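Local atomic coordinates of aldehyde dehydrogenase (Listeria monocytogenes, PDB entry 3K9D), a protein that probably catalyses oxidation or reduction at aldehyde or oxo groups with NAD or NADP as the coenzyme. Residues S253-V258 / R340-P345; T330-K335 / L366-A371. All coordinates share one frame; numbering follows the deposited sequence.

Contact 1: residues S253-V258 / R340-P345; sequences SEQSVV and REKLAP
Where 253-258 passes 340-345, the two backbones come closest at Gln255 and Glu341, whose CA atoms lie 6.3 Å apart. The contact is carried by Gln255 and Lys342. Having both an acceptor and a donor, the glutamine amide fits onto the backbone of Lys342. Lys342 N gives its hydrogen to Gln255 OE1 at 2.7 Å, reaching it from above the carbonyl plane (59° out). Gln255 NE2 in turn donates to Lys342 O, also 2.7 Å away; the oxygen lies in the plane of the Gln255 amide, although NE2 stands above the Lys342 carbonyl plane. Bends at chi3 (-70°) and chi4 (-66°) curl the lysine chain back, so that Lys342 NZ reaches Gln255 O at 2.8 Å. The same ammonium meets Gln255 OE1 in the carbonyl plane at 3.1 Å, and also bonds to Arg340 O and Tyr338 O. Lysine suits this buried place because these four carbonyl oxygens gather round its charge; the bonds to OE1 and NE2 fix the rotation of the glutamine amide. A water donates to both Ser253 OG and Lys342 O. Strand 256-260 follows, between strands 223-226 and 346-352 of the parallel sheet, while Ala344 and Pro345 pack on helix 307-313.

Contact 2: residues T330-K335 / L366-A371; sequences TKVGAK and LYHEGA
Val332 lays its CG1 methyl against the imidazole of His368, 3.5 Å from ND1 and 3.8 Å from CG. The two side chains cross at a slant. With CG1 anti to the backbone N (chi1 180°), this branch of the valine is the one that meets the ring. Valine suits the place because it is short and apolar, and its side chain also packs on Leu361 and Ile365 of helix 355-368. His368 stands in the last turn of that helix, where its ND1 is hydrogen-bonded to Asp364 O one turn back. This bond restrains the ring's rotation, and what the ring offers Val332 is van der Waals contact. Next to the valine, Gly333 CA approaches His368 CD2 at 4.1 Å. Its extended backbone, at positive phi (155°), is a conformation natural to glycine, and Gly333 N is held by Ser339 OG. Beyond the helix end, the chain turns back through Gly370, and Ala371 N bonds to Leu366 O at 2.9 Å. Helix 355-368 is the crossing helix of a beta-alpha-beta unit (strands 346-352 and 374-378) in the seven-stranded parallel sheet, consistent with the catalytic domain of aldehyde dehydrogenases; here its C-terminal end rests against the loop after strand 324-328.

From the N terminus the chain passes 253-258 first, then 330-335, 340-345 and 366-371, so the two contacts cross and neither nests within the other. Contact 1 closes a loop of 81 intervening residues when 340-345 returns to the residues leading into strand 256-260. Contact 2 closes a shorter one of 30, running through strand 346-352 and most of helix 355-368. Both draw on the long connection between strands 324-328 and 346-352. Their centres lie about 12 Å apart and Glu369 joins them: its OE1 forms a salt bridge with Arg340 NE, and its OE2 probably accepts a hydrogen bond from Glu341 N. The connection is thus tied both to the lead-in to strand 256-260 and to the residue just beyond helix 355-368.

Contact 1: residues S253-V258 / R340-P345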
ATOM      1  N   SER A 253      17.203  -4.302  16.219  1.00 20.75           N
ATOM      2  CA  SER A 253      18.272  -4.897  17.025  1.00 18.20           C
ATOM      3  C   SER A 253      18.113  -6.420  17.122  1.00 19.37           C
ATOM      4  O   SER A 253      17.002  -6.961  16.971  1.00 21.13           O
ATOM      5  CB  SER A 253      18.346  -4.234  18.407  1.00 19.96           C
ATOM      6  OG  SER A 253      17.250  -4.581  19.227  1.00 32.27           O
ATOM      7  N   GLU A 254      19.241  -7.090  17.340  1.00 17.23           N
ATOM      8  CA  GLU A 254      19.387  -8.547  17.367  1.00 19.67           C
ATOM      9  C   GLU A 254      18.588  -9.180  18.499  1.00 15.83           C
ATOM     10  O   GLU A 254      18.438  -8.577  19.547  1.00 18.81           O
ATOM     11  CB  GLU A 254      20.874  -8.910  17.565  1.00 17.97           C
ATOM     12  CG  GLU A 254      21.849  -8.377  16.514  1.00 16.11           C
ATOM     13  CD  GLU A 254      22.257  -6.901  16.658  1.00 12.91           C
ATOM     14  OE1 GLU A 254      21.791  -6.200  17.574  1.00 20.11           O
ATOM     15  OE2 GLU A 254      23.057  -6.438  15.821  1.00 21.88           O
ATOM     16  N   GLN A 255      18.093 -10.402  18.303  1.00 16.90           N
ATOM     17  CA  GLN A 255      17.374 -11.106  19.363  1.00 18.22           C
ATOM     18  C   GLN A 255      17.993 -12.468  19.699  1.00 18.88           C
ATOM     19  O   GLN A 255      17.775 -13.040  20.778  1.00 14.83           O
ATOM     20  CB  GLN A 255      15.886 -11.230  19.007  1.00 20.16           C
ATOM     21  CG  GLN A 255      15.145  -9.900  19.041  1.00 15.80           C
ATOM     22  CD  GLN A 255      15.050  -9.329  20.448  1.00 20.71           C
ATOM     23  OE1 GLN A 255      15.019 -10.076  21.422  1.00 25.05           O
ATOM     24  NE2 GLN A 255      14.998  -7.996  20.560  1.00 14.99           N
ATOM     25  N   SER A 256      18.783 -12.970  18.765  1.00 13.82           N
ATOM     26  CA  SER A 256      19.549 -14.184  18.968  1.00 15.58           C
ATOM     27  C   SER A 256      20.889 -14.077  18.250  1.00 21.86           C
ATOM     28  O   SER A 256      21.044 -13.266  17.320  1.00 18.26           O
ATOM     29  CB  SER A 256      18.770 -15.435  18.508  1.00 15.07           C
ATOM     30  OG  SER A 256      18.466 -15.405  17.128  1.00 19.49           O
ATOM     31  N   VAL A 257      21.855 -14.865  18.730  1.00 20.56           N
ATOM     32  CA  VAL A 257      23.101 -15.098  18.033  1.00 18.65           C
ATOM     33  C   VAL A 257      23.115 -16.558  17.569  1.00 14.84           C
ATOM     34  O   VAL A 257      22.840 -17.467  18.331  1.00 25.06           O
ATOM     35  CB  VAL A 257      24.368 -14.761  18.896  1.00 16.40           C
ATOM     36  CG1 VAL A 257      25.641 -14.956  18.072  1.00 16.34           C
ATOM     37  CG2 VAL A 257      24.318 -13.325  19.426  1.00 15.84           C
ATOM     38  N   VAL A 258      23.397 -16.760  16.294  1.00 15.52           N
ATOM     39  CA  VAL A 258      23.533 -18.086  15.729  1.00 15.58           C
ATOM     40  C   VAL A 258      24.999 -18.209  15.295  1.00 13.86           C
ATOM     41  O   VAL A 258      25.498 -17.339  14.613  1.00 11.94           O
ATOM     42  CB  VAL A 258      22.585 -18.287  14.501  1.00 18.10           C
ATOM     43  CG1 VAL A 258      22.772 -19.681  13.888  1.00 14.33           C
ATOM     44  CG2 VAL A 258      21.103 -18.079  14.915  1.00 16.97           C
ATOM     45  N   ARG A 340      11.872 -15.230  20.935  1.00 23.67           N
ATOM     46  CA  ARG A 340      10.917 -14.145  20.679  1.00 21.69           C
ATOM     47  C   ARG A 340      11.495 -12.758  20.995  1.00 18.61           C
ATOM     48  O   ARG A 340      12.610 -12.632  21.520  1.00 21.35           O
ATOM     49  CB  ARG A 340       9.623 -14.389  21.472  1.00 15.35           C
ATOM     50  CG  ARG A 340       8.954 -15.758  21.187  1.00 19.00           C
ATOM     51  CD  ARG A 340       7.683 -15.966  21.989  1.00 20.23           C
ATOM     52  NE  ARG A 340       6.799 -14.800  21.927  1.00 21.40           N
ATOM     53  CZ  ARG A 340       5.681 -14.667  22.642  1.00 23.94           C
ATOM     54  NH1 ARG A 340       4.934 -13.575  22.519  1.00 20.32           N
ATOM     55  NH2 ARG A 340       5.306 -15.623  23.481  1.00 23.30           N
ATOM     56  N   GLU A 341      10.736 -11.717  20.665  1.00 17.82           N
ATOM     57  CA  GLU A 341      11.234 -10.354  20.743  1.00 16.58           C
ATOM     58  C   GLU A 341      11.368  -9.905  22.200  1.00 17.81           C
ATOM     59  O   GLU A 341      10.394  -9.882  22.953  1.00 23.78           O
ATOM     60  CB  GLU A 341      10.347  -9.418  19.924  1.00 20.38           C
ATOM     61  CG  GLU A 341      10.708  -7.942  20.019  1.00 24.98           C
ATOM     62  CD  GLU A 341       9.578  -7.068  19.532  1.00 35.28           C
ATOM     63  OE1 GLU A 341       8.504  -7.061  20.176  1.00 28.32           O
ATOM     64  OE2 GLU A 341       9.755  -6.399  18.502  1.00 21.97           O
ATOM     65  N   LYS A 342      12.608  -9.631  22.599  1.00 18.72           N
ATOM     66  CA  LYS A 342      12.919  -9.134  23.927  1.00 13.40           C
ATOM     67  C   LYS A 342      13.530  -7.773  23.696  1.00 21.03           C
ATOM     68  O   LYS A 342      14.661  -7.662  23.222  1.00 21.22           O
ATOM     69  CB  LYS A 342      13.942 -10.037  24.630  1.00 18.82           C
ATOM     70  CG  LYS A 342      13.628 -11.517  24.580  1.00 18.80           C
ATOM     71  CD  LYS A 342      14.833 -12.399  24.876  1.00 13.21           C
ATOM     72  CE  LYS A 342      15.893 -12.393  23.782  1.00 20.93           C
ATOM     73  NZ  LYS A 342      15.529 -12.979  22.451  1.00 14.49           N
ATOM     74  N   LEU A 343      12.770  -6.732  23.993  1.00 21.96           N
ATOM     75  CA  LEU A 343      13.220  -5.373  23.723  1.00 18.91           C
ATOM     76  C   LEU A 343      14.044  -4.888  24.904  1.00 19.38           C
ATOM     77  O   LEU A 343      13.642  -3.983  25.621  1.00 19.02           O
ATOM     78  CB  LEU A 343      12.027  -4.451  23.468  1.00 20.78           C
ATOM     79  CG  LEU A 343      11.299  -4.551  22.127  1.00 26.15           C
ATOM     80  CD1 LEU A 343      10.135  -3.564  22.091  1.00 29.11           C
ATOM     81  CD2 LEU A 343      12.247  -4.308  20.946  1.00 19.70           C
ATOM     82  N   ALA A 344      15.211  -5.507  25.070  1.00 26.00           N
ATOM     83  CA  ALA A 344      16.016  -5.442  26.285  1.00 20.40           C
ATOM     84  C   ALA A 344      17.373  -6.058  25.964  1.00 18.34           C
ATOM     85  O   ALA A 344      17.460  -6.879  25.042  1.00 14.79           O
ATOM     86  CB  ALA A 344      15.326  -6.242  27.407  1.00 17.98           C
ATOM     87  N   PRO A 345      18.435  -5.703  26.734  1.00 20.78           N
ATOM     88  CA  PRO A 345      19.779  -6.273  26.518  1.00 15.40           C
ATOM     89  C   PRO A 345      19.864  -7.773  26.881  1.00 15.48           C
ATOM     90  O   PRO A 345      20.656  -8.197  27.746  1.00 16.52           O
ATOM     91  CB  PRO A 345      20.679  -5.405  27.421  1.00 16.62           C
ATOM     92  CG  PRO A 345      19.765  -4.983  28.545  1.00 17.02           C
ATOM     93  CD  PRO A 345      18.430  -4.739  27.857  1.00 10.42           C
TER
HETATM   94  O   HOH W   1      16.303  -5.543  21.638  1.00 23.94           O

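Contact 2: residues T330-K335 / L366-A371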
ATOM      1  N   THR A 330      17.960 -23.958  22.250  1.00 25.93           N
ATOM      2  CA  THR A 330      17.897 -25.046  21.252  1.00 24.86           C
ATOM      3  C   THR A 330      16.555 -25.090  20.482  1.00 25.89           C
ATOM      4  O   THR A 330      16.447 -25.727  19.424  1.00 25.05           O
ATOM      5  CB  THR A 330      18.111 -26.436  21.910  1.00 25.02           C
ATOM      6  OG1 THR A 330      16.986 -26.757  22.742  1.00 23.99           O
ATOM      7  CG2 THR A 330      19.376 -26.488  22.757  1.00 24.70           C
ATOM      8  N   LYS A 331      15.546 -24.418  21.024  1.00 16.02           N
ATOM      9  CA  LYS A 331      14.164 -24.535  20.556  1.00 20.74           C
ATOM     10  C   LYS A 331      13.622 -23.210  20.011  1.00 22.89           C
ATOM     11  O   LYS A 331      14.166 -22.138  20.279  1.00 19.32           O
ATOM     12  CB  LYS A 331      13.262 -25.010  21.705  1.00 19.88           C
ATOM     13  CG  LYS A 331      13.443 -26.466  22.092  1.00 36.67           C
ATOM     14  CD  LYS A 331      12.738 -26.797  23.410  1.00 35.03           C
ATOM     15  CE  LYS A 331      11.253 -27.095  23.216  1.00 43.14           C
ATOM     16  NZ  LYS A 331      10.598 -27.553  24.485  1.00 28.19           N
ATOM     17  N   VAL A 332      12.535 -23.312  19.248  1.00 19.87           N
ATOM     18  CA  VAL A 332      11.801 -22.175  18.696  1.00 22.86           C
ATOM     19  C   VAL A 332      10.311 -22.385  19.028  1.00 22.67           C
ATOM     20  O   VAL A 332       9.816 -23.500  18.951  1.00 20.52           O
ATOM     21  CB  VAL A 332      12.005 -22.079  17.151  1.00 26.39           C
ATOM     22  CG1 VAL A 332      11.256 -20.915  16.577  1.00 25.00           C
ATOM     23  CG2 VAL A 332      13.479 -21.945  16.795  1.00 21.17           C
ATOM     24  N   GLY A 333       9.592 -21.331  19.406  1.00 23.59           N
ATOM     25  CA  GLY A 333       8.160 -21.494  19.683  1.00 23.57           C
ATOM     26  C   GLY A 333       7.573 -20.469  20.629  1.00 27.46           C
ATOM     27  O   GLY A 333       8.310 -19.801  21.352  1.00 21.45           O
ATOM     28  N   ALA A 334       6.241 -20.359  20.633  1.00 20.55           N
ATOM     29  CA  ALA A 334       5.536 -19.360  21.458  1.00 26.42           C
ATOM     30  C   ALA A 334       5.830 -19.524  22.956  1.00 21.55           C
ATOM     31  O   ALA A 334       5.882 -18.538  23.699  1.00 24.17           O
ATOM     32  CB  ALA A 334       4.030 -19.417  21.195  1.00 27.86           C
ATOM     33  N   LYS A 335       6.047 -20.778  23.358  1.00 22.47           N
ATOM     34  CA  LYS A 335       6.359 -21.193  24.731  1.00 30.56           C
ATOM     35  C   LYS A 335       7.857 -21.069  25.052  1.00 28.74           C
ATOM     36  O   LYS A 335       8.301 -21.475  26.136  1.00 23.03           O
ATOM     37  CB  LYS A 335       5.960 -22.663  24.953  1.00 31.02           C
ATOM     38  CG  LYS A 335       4.724 -23.186  24.206  1.00 40.70           C
ATOM     39  CD  LYS A 335       5.106 -23.999  22.962  1.00 48.70           C
ATOM     40  CE  LYS A 335       4.618 -23.342  21.668  1.00 54.34           C
ATOM     41  NZ  LYS A 335       3.125 -23.399  21.534  1.00 24.06           N
ATOM     42  N   LEU A 366      12.184 -17.015  12.356  1.00 12.98           N
ATOM     43  CA  LEU A 366      11.432 -15.937  11.732  1.00 16.04           C
ATOM     44  C   LEU A 366       9.987 -16.304  11.437  1.00 20.81           C
ATOM     45  O   LEU A 366       9.092 -15.501  11.677  1.00 22.45           O
ATOM     46  CB  LEU A 366      12.148 -15.429  10.476  1.00 16.94           C
ATOM     47  CG  LEU A 366      13.470 -14.668  10.705  1.00 16.24           C
ATOM     48  CD1 LEU A 366      14.236 -14.590   9.417  1.00  9.03           C
ATOM     49  CD2 LEU A 366      13.229 -13.267  11.281  1.00 11.14           C
ATOM     50  N   TYR A 367       9.748 -17.528  10.964  1.00 18.47           N
ATOM     51  CA  TYR A 367       8.370 -17.928  10.626  1.00 21.23           C
ATOM     52  C   TYR A 367       7.450 -18.020  11.837  1.00 22.64           C
ATOM     53  O   TYR A 367       6.260 -17.747  11.721  1.00 23.57           O
ATOM     54  CB  TYR A 367       8.329 -19.201   9.777  1.00 19.89           C
ATOM     55  CG  TYR A 367       8.670 -18.958   8.326  1.00 27.00           C
ATOM     56  CD1 TYR A 367       8.034 -17.948   7.601  1.00 27.83           C
ATOM     57  CD2 TYR A 367       9.623 -19.735   7.675  1.00 33.43           C
ATOM     58  CE1 TYR A 367       8.349 -17.719   6.260  1.00 36.87           C
ATOM     59  CE2 TYR A 367       9.954 -19.509   6.346  1.00 37.85           C
ATOM     60  CZ  TYR A 367       9.309 -18.507   5.641  1.00 36.48           C
ATOM     61  OH  TYR A 367       9.633 -18.291   4.321  1.00 36.03           O
ATOM     62  N   HIS A 368       8.003 -18.356  13.003  1.00 17.06           N
ATOM     63  CA  HIS A 368       7.246 -18.241  14.249  1.00 22.11           C
ATOM     64  C   HIS A 368       7.047 -16.787  14.702  1.00 20.24           C
ATOM     65  O   HIS A 368       5.972 -16.424  15.150  1.00 18.00           O
ATOM     66  CB  HIS A 368       7.895 -19.038  15.366  1.00 11.48           C
ATOM     67  CG  HIS A 368       7.750 -20.520  15.210  1.00 22.84           C
ATOM     68  ND1 HIS A 368       8.563 -21.262  14.380  1.00 25.38           N
ATOM     69  CD2 HIS A 368       6.911 -21.401  15.802  1.00 23.08           C
ATOM     70  CE1 HIS A 368       8.217 -22.535  14.455  1.00 31.81           C
ATOM     71  NE2 HIS A 368       7.220 -22.647  15.314  1.00 35.97           N
ATOM     72  N   GLU A 369       8.098 -15.977  14.602  1.00 17.51           N
ATOM     73  CA  GLU A 369       8.054 -14.589  15.037  1.00 23.09           C
ATOM     74  C   GLU A 369       9.177 -13.793  14.366  1.00 24.24           C
ATOM     75  O   GLU A 369      10.350 -14.182  14.433  1.00 15.23           O
ATOM     76  CB  GLU A 369       8.149 -14.492  16.572  1.00 18.55           C
ATOM     77  CG  GLU A 369       8.072 -13.066  17.105  1.00 22.25           C
ATOM     78  CD  GLU A 369       7.771 -12.978  18.600  1.00 33.28           C
ATOM     79  OE1 GLU A 369       7.040 -13.843  19.133  1.00 27.12           O
ATOM     80  OE2 GLU A 369       8.253 -12.019  19.242  1.00 27.06           O
ATOM     81  N   GLY A 370       8.811 -12.684  13.722  1.00 13.96           N
ATOM     82  CA  GLY A 370       9.787 -11.789  13.118  1.00 20.43           C
ATOM     83  C   GLY A 370       9.912 -11.774  11.604  1.00 17.39           C
ATOM     84  O   GLY A 370      10.602 -10.912  11.067  1.00 19.92           O
ATOM     85  N   ALA A 371       9.258 -12.718  10.916  1.00 19.93           N
ATOM     86  CA  ALA A 371       9.210 -12.725   9.443  1.00 17.58           C
ATOM     87  C   ALA A 371       8.855 -11.351   8.868  1.00 12.61           C
ATOM     88  O   ALA A 371       7.977 -10.652   9.386  1.00 18.89           O
ATOM     89  CB  ALA A 371       8.224 -13.780   8.933  1.00 17.16           C
TER